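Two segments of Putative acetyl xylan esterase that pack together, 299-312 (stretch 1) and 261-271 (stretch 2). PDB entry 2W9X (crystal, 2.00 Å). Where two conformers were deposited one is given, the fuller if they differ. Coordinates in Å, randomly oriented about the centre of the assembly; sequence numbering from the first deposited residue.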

# COMPACT_ATOMS: atom_id res chain seq x y z
N GLY B 299 6.02 9.34 15.52
CA GLY B 299 6.07 8.31 14.48
C GLY B 299 5.93 6.89 15.03
O GLY B 299 6.04 5.92 14.26
N GLU B 300 5.70 6.75 16.34
CA GLU B 300 5.58 5.42 16.96
C GLU B 300 4.42 4.63 16.38
O GLU B 300 4.54 3.42 16.13
CB GLU B 300 5.46 5.50 18.49
CG GLU B 300 5.24 4.13 19.18
CD GLU B 300 5.22 4.20 20.69
OE1 GLU B 300 4.72 5.20 21.24
OE2 GLU B 300 5.70 3.25 21.32
N ILE B 301 3.29 5.30 16.15
CA ILE B 301 2.11 4.63 15.63
C ILE B 301 2.33 4.14 14.19
O ILE B 301 2.12 2.95 13.88
CB ILE B 301 0.85 5.52 15.67
CG1 ILE B 301 0.56 6.03 17.09
CG2 ILE B 301 -0.34 4.76 15.09
CD1 ILE B 301 -0.22 7.40 17.09
N ALA B 302 2.76 5.05 13.33
CA ALA B 302 3.05 4.69 11.93
C ALA B 302 4.04 3.52 11.85
O ALA B 302 3.88 2.61 11.02
CB ALA B 302 3.57 5.91 11.16
N GLU B 303 5.07 3.54 12.69
CA GLU B 303 6.07 2.48 12.65
C GLU B 303 5.51 1.09 12.96
O GLU B 303 5.87 0.12 12.29
CB GLU B 303 7.28 2.77 13.56
CG GLU B 303 8.28 1.56 13.50
CD GLU B 303 9.71 1.92 13.81
OE1 GLU B 303 10.28 2.83 13.15
OE2 GLU B 303 10.28 1.28 14.71
N GLN B 304 4.63 0.99 13.96
CA GLN B 304 4.08 -0.33 14.32
C GLN B 304 3.18 -0.84 13.22
O GLN B 304 3.18 -2.04 12.93
CB GLN B 304 3.32 -0.33 15.65
CG GLN B 304 4.08 0.27 16.84
CD GLN B 304 5.55 -0.12 16.89
OE1 GLN B 304 5.88 -1.30 16.87
NE2 GLN B 304 6.42 0.88 16.95
N VAL B 305 2.42 0.06 12.62
CA VAL B 305 1.58 -0.29 11.47
C VAL B 305 2.44 -0.76 10.27
O VAL B 305 2.03 -1.69 9.56
CB VAL B 305 0.58 0.84 11.14
CG1 VAL B 305 -0.23 0.54 9.89
CG2 VAL B 305 -0.37 1.05 12.34
N GLY B 306 3.61 -0.15 10.08
CA GLY B 306 4.55 -0.61 9.03
C GLY B 306 4.95 -2.07 9.23
O GLY B 306 5.07 -2.85 8.26
N LYS B 307 5.14 -2.45 10.50
CA LYS B 307 5.51 -3.83 10.87
C LYS B 307 4.34 -4.79 10.62
O LYS B 307 4.54 -5.92 10.18
CB LYS B 307 5.90 -3.92 12.34
CG LYS B 307 7.15 -3.15 12.79
CD LYS B 307 7.32 -3.34 14.32
CE LYS B 307 8.33 -2.39 14.96
NZ LYS B 307 8.35 -2.57 16.47
N VAL B 308 3.12 -4.32 10.92
CA VAL B 308 1.88 -5.07 10.66
C VAL B 308 1.72 -5.37 9.16
O VAL B 308 1.49 -6.51 8.76
CB VAL B 308 0.63 -4.35 11.22
CG1 VAL B 308 -0.68 -5.06 10.81
CG2 VAL B 308 0.70 -4.27 12.73
N VAL B 309 1.84 -4.34 8.33
CA VAL B 309 1.69 -4.52 6.88
C VAL B 309 2.74 -5.53 6.36
O VAL B 309 2.44 -6.43 5.56
CB VAL B 309 1.83 -3.18 6.11
CG1 VAL B 309 1.81 -3.43 4.60
CG2 VAL B 309 0.72 -2.23 6.51
N ALA B 310 3.97 -5.38 6.84
CA ALA B 310 5.06 -6.27 6.44
C ALA B 310 4.85 -7.73 6.84
O ALA B 310 5.14 -8.64 6.03
CB ALA B 310 6.40 -5.75 6.96
N GLN B 311 4.33 -7.95 8.04
CA GLN B 311 4.06 -9.29 8.56
C GLN B 311 2.86 -9.94 7.90
O GLN B 311 2.82 -11.17 7.78
CB GLN B 311 3.88 -9.24 10.08
CG GLN B 311 5.18 -9.40 10.82
CD GLN B 311 5.02 -9.45 12.32
OE1 GLN B 311 5.95 -9.20 13.07
NE2 GLN B 311 3.82 -9.79 12.76
N LEU B 312 1.90 -9.12 7.49
CA LEU B 312 0.77 -9.58 6.72
C LEU B 312 1.22 -10.06 5.34
O LEU B 312 0.91 -11.18 4.95
CB LEU B 312 -0.32 -8.49 6.59
CG LEU B 312 -1.21 -8.32 7.84
CD1 LEU B 312 -1.88 -6.92 7.84
CD2 LEU B 312 -2.25 -9.45 7.97
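Stretch 2 261-271: TREALHADYVA

How does stretch 2 lie on stretch 1? Residues 262-271 form a helix that runs in broadly the same direction as helix 300-312, crossing it at -45° with the axes 9.4 Å apart at closest approach. Thr261 caps its start: with chi1 in p, OG1 accepts from Ala264 N at 3.0 Å. The backbones come nearest late in both stretches, where Val308 CA and Val270 CA are 5.6 Å apart.

What holds the early turns together? Glu300 extends with chi1 and chi2 both t, which carries its carboxylate across to two basic side chains. Arg262 starts out sideways, but its t, p, t chain brings the guanidinium edge to the carboxylate in a two-pronged salt bridge: NE donates to Glu300 OE2 at 2.9 Å and NH2 to Glu300 OE1 at 2.8 Å. His266, chi1 m, points toward stretch 1 and donates from NE2 to the same Glu300 OE2 at 2.5 Å, a short bond in the plane of the ring.

Why is Gln304 folded rather than extended? With chi1 and chi2 both m, the amide of Gln304 turns back along its own helix, where Gln304 NE2 donates to Glu300 O at 3.3 Å and Gln304 OE1 accepts from Lys307 NZ at 2.8 Å. In this pose Gln304 CD lies over one face of the His266 ring, and Gln304 CB rests 3.7 Å from Tyr269 CE2.

Where do the apolar side chains meet? Val270, chi1 t, is a knob among Gln304, Lys307, Val308 and Gln311; its CG1 lies 4.0 Å from Val308 CG2 and its CG2 4.1 Å from Lys307 CB. The CA-to-CB bond of Tyr269 points toward stretch 1, and with chi1 also t its OH lies 3.3 Å from Val305 CG2, which meets the ring at its edge. That hydroxyl is hydrogen-bonded elsewhere in the structure.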

# COMPACT_ATOMS: atom_id res chain seq x y z
N THR B 261 6.73 -3.32 29.54
CA THR B 261 7.69 -2.57 28.74
C THR B 261 6.98 -2.10 27.49
O THR B 261 5.99 -2.71 27.06
CB THR B 261 8.88 -3.45 28.29
OG1 THR B 261 8.38 -4.53 27.49
CG2 THR B 261 9.69 -4.01 29.49
N ARG B 262 7.48 -1.02 26.90
CA ARG B 262 7.03 -0.54 25.60
C ARG B 262 7.18 -1.60 24.49
O ARG B 262 6.34 -1.71 23.60
CB ARG B 262 7.78 0.73 25.21
CG ARG B 262 7.01 1.63 24.25
CD ARG B 262 5.91 2.37 25.01
NE ARG B 262 5.09 3.21 24.13
CZ ARG B 262 3.98 3.84 24.51
NH1 ARG B 262 3.54 3.74 25.77
NH2 ARG B 262 3.32 4.59 23.64
N GLU B 263 8.27 -2.37 24.53
CA GLU B 263 8.49 -3.41 23.53
C GLU B 263 7.37 -4.45 23.62
O GLU B 263 6.89 -4.93 22.60
CB GLU B 263 9.87 -4.07 23.70
CG GLU B 263 11.06 -3.16 23.39
CD GLU B 263 11.17 -1.94 24.33
OE1 GLU B 263 10.99 -2.09 25.56
OE2 GLU B 263 11.45 -0.83 23.80
N ALA B 264 6.93 -4.76 24.85
CA ALA B 264 5.82 -5.70 25.06
C ALA B 264 4.53 -5.24 24.41
O ALA B 264 3.81 -6.04 23.81
CB ALA B 264 5.59 -5.97 26.56
N LEU B 265 4.24 -3.94 24.55
CA LEU B 265 3.08 -3.33 23.95
C LEU B 265 3.14 -3.40 22.42
O LEU B 265 2.17 -3.78 21.77
CB LEU B 265 2.93 -1.89 24.46
CG LEU B 265 1.75 -1.04 23.94
CD1 LEU B 265 0.39 -1.65 24.32
CD2 LEU B 265 1.84 0.41 24.44
N HIS B 266 4.29 -3.01 21.85
CA HIS B 266 4.52 -3.12 20.40
C HIS B 266 4.27 -4.52 19.89
O HIS B 266 3.57 -4.70 18.89
CB HIS B 266 5.95 -2.72 20.00
CG HIS B 266 6.29 -1.29 20.29
ND1 HIS B 266 7.59 -0.86 20.46
CD2 HIS B 266 5.51 -0.19 20.44
CE1 HIS B 266 7.59 0.44 20.71
NE2 HIS B 266 6.34 0.87 20.70
N ALA B 267 4.87 -5.51 20.56
CA ALA B 267 4.75 -6.90 20.15
C ALA B 267 3.29 -7.35 20.16
O ALA B 267 2.80 -7.95 19.20
CB ALA B 267 5.61 -7.78 21.07
N ASP B 268 2.58 -7.03 21.24
CA ASP B 268 1.20 -7.45 21.42
C ASP B 268 0.26 -6.73 20.44
O ASP B 268 -0.65 -7.36 19.89
CB ASP B 268 0.78 -7.21 22.87
CG ASP B 268 -0.55 -7.86 23.22
OD1 ASP B 268 -0.83 -8.97 22.73
OD2 ASP B 268 -1.31 -7.27 24.03
N TYR B 269 0.49 -5.43 20.21
CA TYR B 269 -0.23 -4.67 19.21
C TYR B 269 -0.04 -5.29 17.83
O TYR B 269 -1.02 -5.49 17.10
CB TYR B 269 0.25 -3.20 19.20
CG TYR B 269 -0.33 -2.32 18.09
CD1 TYR B 269 -1.49 -1.56 18.30
CD2 TYR B 269 0.31 -2.21 16.85
CE1 TYR B 269 -2.01 -0.73 17.29
CE2 TYR B 269 -0.21 -1.40 15.85
CZ TYR B 269 -1.36 -0.66 16.08
OH TYR B 269 -1.86 0.12 15.08
N VAL B 270 1.20 -5.58 17.46
CA VAL B 270 1.47 -6.06 16.11
C VAL B 270 0.79 -7.43 15.87
O VAL B 270 0.12 -7.62 14.85
CB VAL B 270 3.00 -6.08 15.73
CG1 VAL B 270 3.24 -6.83 14.43
CG2 VAL B 270 3.56 -4.66 15.61
N ALA B 271 0.94 -8.35 16.83
CA ALA B 271 0.39 -9.71 16.71
C ALA B 271 -1.13 -9.70 16.55
O ALA B 271 -1.68 -10.39 15.71
CB ALA B 271 0.80 -10.58 17.91